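Local structure of putative secreted protein (Streptomyces sp. SirexAA-E, 4PEY) at residues F134-L145 / Y157-G168. The protein hydrolyses laminarin and laminarioligosaccharides as a secreted exo-beta-1,3-glucanase, giving glucose and laminaribiose as end products. The protein carries 1 engineered substitution. Numbering follows the deposited sequence.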
loop_
_atom_site.group_PDB
_atom_site.type_symbol
_atom_site.label_atom_id
_atom_site.label_comp_id
_atom_site.label_asym_id
_atom_site.label_seq_id
_atom_site.Cartn_x
_atom_site.Cartn_y
_atom_site.Cartn_z
ATOM N N PHE A 134 7.031 -3.112 -4.259
ATOM C CA PHE A 134 8.213 -3.422 -5.050
ATOM C C PHE A 134 8.690 -2.061 -5.577
ATOM O O PHE A 134 8.119 -1.528 -6.537
ATOM C CB PHE A 134 7.814 -4.400 -6.166
ATOM C CG PHE A 134 8.954 -5.099 -6.875
ATOM C CD1 PHE A 134 9.459 -6.300 -6.393
ATOM C CD2 PHE A 134 9.438 -4.617 -8.088
ATOM C CE1 PHE A 134 10.472 -6.984 -7.067
ATOM C CE2 PHE A 134 10.443 -5.302 -8.774
ATOM C CZ PHE A 134 10.964 -6.481 -8.253
ATOM N N ARG A 135 9.689 -1.476 -4.910
ATOM C CA ARG A 135 10.136 -0.102 -5.190
ATOM C C ARG A 135 11.612 0.003 -5.537
ATOM O O ARG A 135 12.432 -0.686 -4.945
ATOM C CB ARG A 135 9.905 0.809 -3.979
ATOM C CG ARG A 135 8.464 1.079 -3.596
ATOM C CD ARG A 135 8.422 1.958 -2.341
ATOM N NE ARG A 135 7.060 2.204 -1.863
ATOM C CZ ARG A 135 6.268 3.188 -2.277
ATOM N NH1 ARG A 135 6.687 4.049 -3.205
ATOM N NH2 ARG A 135 5.041 3.299 -1.769
ATOM N N ARG A 136 11.950 0.891 -6.466
ATOM C CA ARG A 136 13.353 1.207 -6.754
ATOM C C ARG A 136 14.142 -0.071 -7.038
ATOM O O ARG A 136 15.258 -0.253 -6.554
ATOM C CB ARG A 136 13.980 1.994 -5.584
ATOM C CG ARG A 136 15.192 2.851 -5.943
ATOM C CD ARG A 136 15.798 3.498 -4.686
ATOM N NE ARG A 136 16.967 4.329 -4.977
ATOM C CZ ARG A 136 16.902 5.606 -5.335
ATOM N NH1 ARG A 136 18.014 6.290 -5.577
ATOM N NH2 ARG A 136 15.723 6.199 -5.448
ATOM N N MET A 137 13.549 -0.954 -7.837
ATOM C CA MET A 137 14.179 -2.217 -8.203
ATOM C C MET A 137 14.672 -2.172 -9.641
ATOM O O MET A 137 14.033 -1.560 -10.503
ATOM C CB MET A 137 13.188 -3.381 -8.040
ATOM C CG MET A 137 12.678 -3.563 -6.614
ATOM S SD MET A 137 13.922 -4.181 -5.452
ATOM C CE MET A 137 14.136 -5.870 -6.019
ATOM N N HIS A 138 15.783 -2.854 -9.912
ATOM C CA HIS A 138 16.221 -3.066 -11.285
ATOM C C HIS A 138 16.247 -4.555 -11.575
ATOM O O HIS A 138 17.130 -5.260 -11.090
ATOM C CB HIS A 138 17.609 -2.472 -11.555
ATOM C CG HIS A 138 18.032 -2.593 -12.988
ATOM N ND1 HIS A 138 19.353 -2.542 -13.387
ATOM C CD2 HIS A 138 17.305 -2.789 -14.114
ATOM C CE1 HIS A 138 19.417 -2.679 -14.702
ATOM N NE2 HIS A 138 18.187 -2.841 -15.165
ATOM N N VAL A 139 15.290 -5.037 -12.365
ATOM C CA VAL A 139 15.278 -6.455 -12.719
ATOM C C VAL A 139 15.905 -6.628 -14.093
ATOM O O VAL A 139 15.373 -6.137 -15.099
ATOM C CB VAL A 139 13.856 -7.053 -12.710
ATOM C CG1 VAL A 139 13.922 -8.548 -12.999
ATOM C CG2 VAL A 139 13.180 -6.802 -11.362
ATOM N N LYS A 140 17.055 -7.303 -14.130
ATOM C CA LYS A 140 17.766 -7.522 -15.385
ATOM C C LYS A 140 17.258 -8.822 -15.998
ATOM O O LYS A 140 17.966 -9.823 -16.060
ATOM C CB LYS A 140 19.281 -7.547 -15.151
ATOM C CG LYS A 140 19.768 -6.284 -14.439
ATOM C CD LYS A 140 21.280 -6.128 -14.431
ATOM C CE LYS A 140 21.945 -7.114 -13.501
ATOM N NZ LYS A 140 23.373 -6.770 -13.230
ATOM N N GLY A 141 16.004 -8.780 -16.438
ATOM C CA GLY A 141 15.286 -9.954 -16.899
ATOM C C GLY A 141 13.808 -9.637 -16.836
ATOM O O GLY A 141 13.420 -8.464 -16.772
ATOM N N GLY A 142 12.985 -10.680 -16.827
ATOM C CA GLY A 142 11.548 -10.527 -16.710
ATOM C C GLY A 142 11.077 -10.583 -15.274
ATOM O O GLY A 142 11.842 -10.940 -14.363
ATOM N N LEU A 143 9.805 -10.239 -15.074
ATOM C CA LEU A 143 9.198 -10.257 -13.754
ATOM C C LEU A 143 7.842 -10.946 -13.857
ATOM O O LEU A 143 6.934 -10.447 -14.522
ATOM C CB LEU A 143 9.060 -8.829 -13.207
ATOM C CG LEU A 143 8.484 -8.667 -11.797
ATOM C CD1 LEU A 143 9.405 -9.282 -10.737
ATOM C CD2 LEU A 143 8.217 -7.194 -11.492
ATOM N N ASN A 144 7.732 -12.110 -13.222
ATOM C CA ASN A 144 6.497 -12.891 -13.189
ATOM C C ASN A 144 5.745 -12.576 -11.905
ATOM O O ASN A 144 6.275 -12.786 -10.815
ATOM C CB ASN A 144 6.823 -14.392 -13.279
ATOM C CG ASN A 144 5.588 -15.277 -13.397
ATOM O OD1 ASN A 144 4.453 -14.841 -13.196
ATOM N ND2 ASN A 144 5.817 -16.544 -13.714
ATOM N N LEU A 145 4.519 -12.070 -12.023
ATOM C CA LEU A 145 3.746 -11.676 -10.848
ATOM C C LEU A 145 2.788 -12.762 -10.366
ATOM O O LEU A 145 2.047 -12.559 -9.400
ATOM C CB LEU A 145 2.953 -10.399 -11.143
ATOM C CG LEU A 145 3.778 -9.225 -11.675
ATOM C CD1 LEU A 145 2.870 -8.019 -11.926
ATOM C CD2 LEU A 145 4.890 -8.873 -10.693
ATOM N N TYR A 157 1.724 -3.556 -6.518
ATOM C CA TYR A 157 2.273 -2.204 -6.592
ATOM C C TYR A 157 3.746 -2.210 -6.984
ATOM O O TYR A 157 4.570 -2.788 -6.285
ATOM C CB TYR A 157 2.079 -1.498 -5.239
ATOM C CG TYR A 157 2.626 -0.087 -5.173
ATOM C CD1 TYR A 157 1.819 1.010 -5.473
ATOM C CD2 TYR A 157 3.952 0.147 -4.814
ATOM C CE1 TYR A 157 2.325 2.312 -5.421
ATOM C CE2 TYR A 157 4.467 1.437 -4.754
ATOM C CZ TYR A 157 3.653 2.514 -5.063
ATOM O OH TYR A 157 4.166 3.792 -4.992
ATOM N N ILE A 158 4.065 -1.579 -8.114
ATOM C CA ILE A 158 5.454 -1.349 -8.521
ATOM C C ILE A 158 5.670 0.151 -8.705
ATOM O O ILE A 158 4.863 0.817 -9.365
ATOM C CB ILE A 158 5.809 -2.083 -9.845
ATOM C CG1 ILE A 158 5.794 -3.604 -9.649
ATOM C CG2 ILE A 158 7.180 -1.621 -10.376
ATOM C CD1 ILE A 158 5.713 -4.392 -10.959
ATOM N N ALA A 159 6.736 0.686 -8.117
ATOM C CA ALA A 159 7.084 2.093 -8.322
ATOM C C ALA A 159 8.575 2.277 -8.515
ATOM O O ALA A 159 9.381 1.552 -7.935
ATOM C CB ALA A 159 6.611 2.953 -7.160
ATOM N N ASP A 160 8.921 3.265 -9.333
ATOM C CA ASP A 160 10.304 3.710 -9.498
ATOM C C ASP A 160 11.240 2.558 -9.842
ATOM O O ASP A 160 12.375 2.512 -9.376
ATOM C CB ASP A 160 10.792 4.441 -8.233
ATOM C CG ASP A 160 11.928 5.406 -8.530
ATOM O OD1 ASP A 160 12.071 5.764 -9.711
ATOM O OD2 ASP A 160 12.674 5.815 -7.608
ATOM N N SER A 161 10.766 1.643 -10.686
ATOM C CA SER A 161 11.532 0.447 -11.008
ATOM C C SER A 161 11.803 0.309 -12.496
ATOM O O SER A 161 11.089 0.873 -13.330
ATOM C CB SER A 161 10.799 -0.805 -10.511
ATOM O OG SER A 161 10.733 -0.820 -9.096
ATOM N N LYS A 162 12.869 -0.415 -12.820
ATOM C CA LYS A 162 13.173 -0.747 -14.204
ATOM C C LYS A 162 13.199 -2.255 -14.370
ATOM O O LYS A 162 14.015 -2.936 -13.735
ATOM C CB LYS A 162 14.516 -0.157 -14.644
ATOM C CG LYS A 162 14.846 -0.454 -16.106
ATOM C CD LYS A 162 16.169 0.154 -16.550
ATOM C CE LYS A 162 16.243 0.251 -18.072
ATOM N NZ LYS A 162 15.987 -1.060 -18.738
ATOM N N ILE A 163 12.303 -2.776 -15.206
ATOM C CA ILE A 163 12.318 -4.191 -15.554
ATOM C C ILE A 163 12.774 -4.257 -17.012
ATOM O O ILE A 163 12.087 -3.740 -17.908
ATOM C CB ILE A 163 10.932 -4.869 -15.357
ATOM C CG1 ILE A 163 10.556 -4.923 -13.871
ATOM C CG2 ILE A 163 10.936 -6.292 -15.912
ATOM C CD1 ILE A 163 9.894 -3.700 -13.353
ATOM N N ASP A 164 13.953 -4.841 -17.251
ATOM C CA ASP A 164 14.524 -4.861 -18.605
ATOM C C ASP A 164 13.654 -5.643 -19.580
ATOM O O ASP A 164 13.515 -5.268 -20.747
ATOM C CB ASP A 164 15.926 -5.478 -18.619
ATOM C CG ASP A 164 16.958 -4.659 -17.869
ATOM O OD1 ASP A 164 16.669 -3.519 -17.437
ATOM O OD2 ASP A 164 18.088 -5.173 -17.728
ATOM N N GLY A 165 13.085 -6.745 -19.098
ATOM C CA GLY A 165 12.281 -7.622 -19.928
ATOM C C GLY A 165 10.797 -7.400 -19.716
ATOM O O GLY A 165 10.356 -6.282 -19.426
ATOM N N GLU A 166 10.020 -8.470 -19.864
ATOM C CA GLU A 166 8.570 -8.378 -19.786
ATOM C C GLU A 166 8.049 -8.595 -18.371
ATOM O O GLU A 166 8.510 -9.495 -17.663
ATOM C CB GLU A 166 7.920 -9.396 -20.726
ATOM C CG GLU A 166 6.406 -9.321 -20.706
ATOM C CD GLU A 166 5.743 -10.328 -21.618
ATOM O OE1 GLU A 166 5.425 -11.441 -21.151
ATOM O OE2 GLU A 166 5.526 -9.998 -22.797
ATOM N N VAL A 167 7.092 -7.764 -17.959
ATOM C CA VAL A 167 6.305 -8.043 -16.762
ATOM C C VAL A 167 5.109 -8.893 -17.162
ATOM O O VAL A 167 4.330 -8.496 -18.033
ATOM C CB VAL A 167 5.810 -6.751 -16.074
ATOM C CG1 VAL A 167 5.006 -7.089 -14.820
ATOM C CG2 VAL A 167 6.994 -5.859 -15.735
ATOM N N GLY A 168 4.977 -10.064 -16.539
ATOM C CA GLY A 168 3.884 -10.979 -16.839
ATOM C C GLY A 168 2.942 -11.146 -15.660
ATOM O O GLY A 168 3.267 -11.831 -14.693
HETATM O O HOH W 1 13.178 5.558 -5.000
#
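His138 and Asp164 reinforce adjacent coils of a right-handed parallel beta-helix, the fold of glycoside hydrolase family 55, whose backbones pair 134-135 with 157-159, 138-139 with 162-163 and 142-144 with 166-168. NE2 of His138 donates within its ring plane to the syn side of Asp164 OD1 (2.8 Å), 26° out of the carboxylate plane; in the conformer described, Lys162 NZ salt-bridges this oxygen from the opposite face. Asp85 takes ND1, fixing the ring's rotation. At the preceding corner, Ser161 OG, held beside its own backbone N (chi1 -66°), accepts from Met137 N at 3.1 Å and donates to Ala159 O. There Arg136, in one of two conformers, forms a long salt bridge with Asp160 (NH2 to OD2, 3.8 Å), supplemented by a water; Leu82 O takes NH1 and Ser247 OG bonds OD2. Tyr157 lays CE2 over the centre of the Arg135 guanidinium, planes 51° apart; Asp370 salt-bridges Arg135 NE and Asp397 hydrogen-bonds Tyr157 OH. Inside the coil, Leu143 CD2 meets Ile158 CD1 tip to tip at 3.8 Å and touches Ile163 CG1, joining different faces of the beta-helix. Strands 110-113, 116-118 and 123-125 continue the parallel stacking beyond 134-145, and 174-178, 180-182 and 184-185 beyond 157-168.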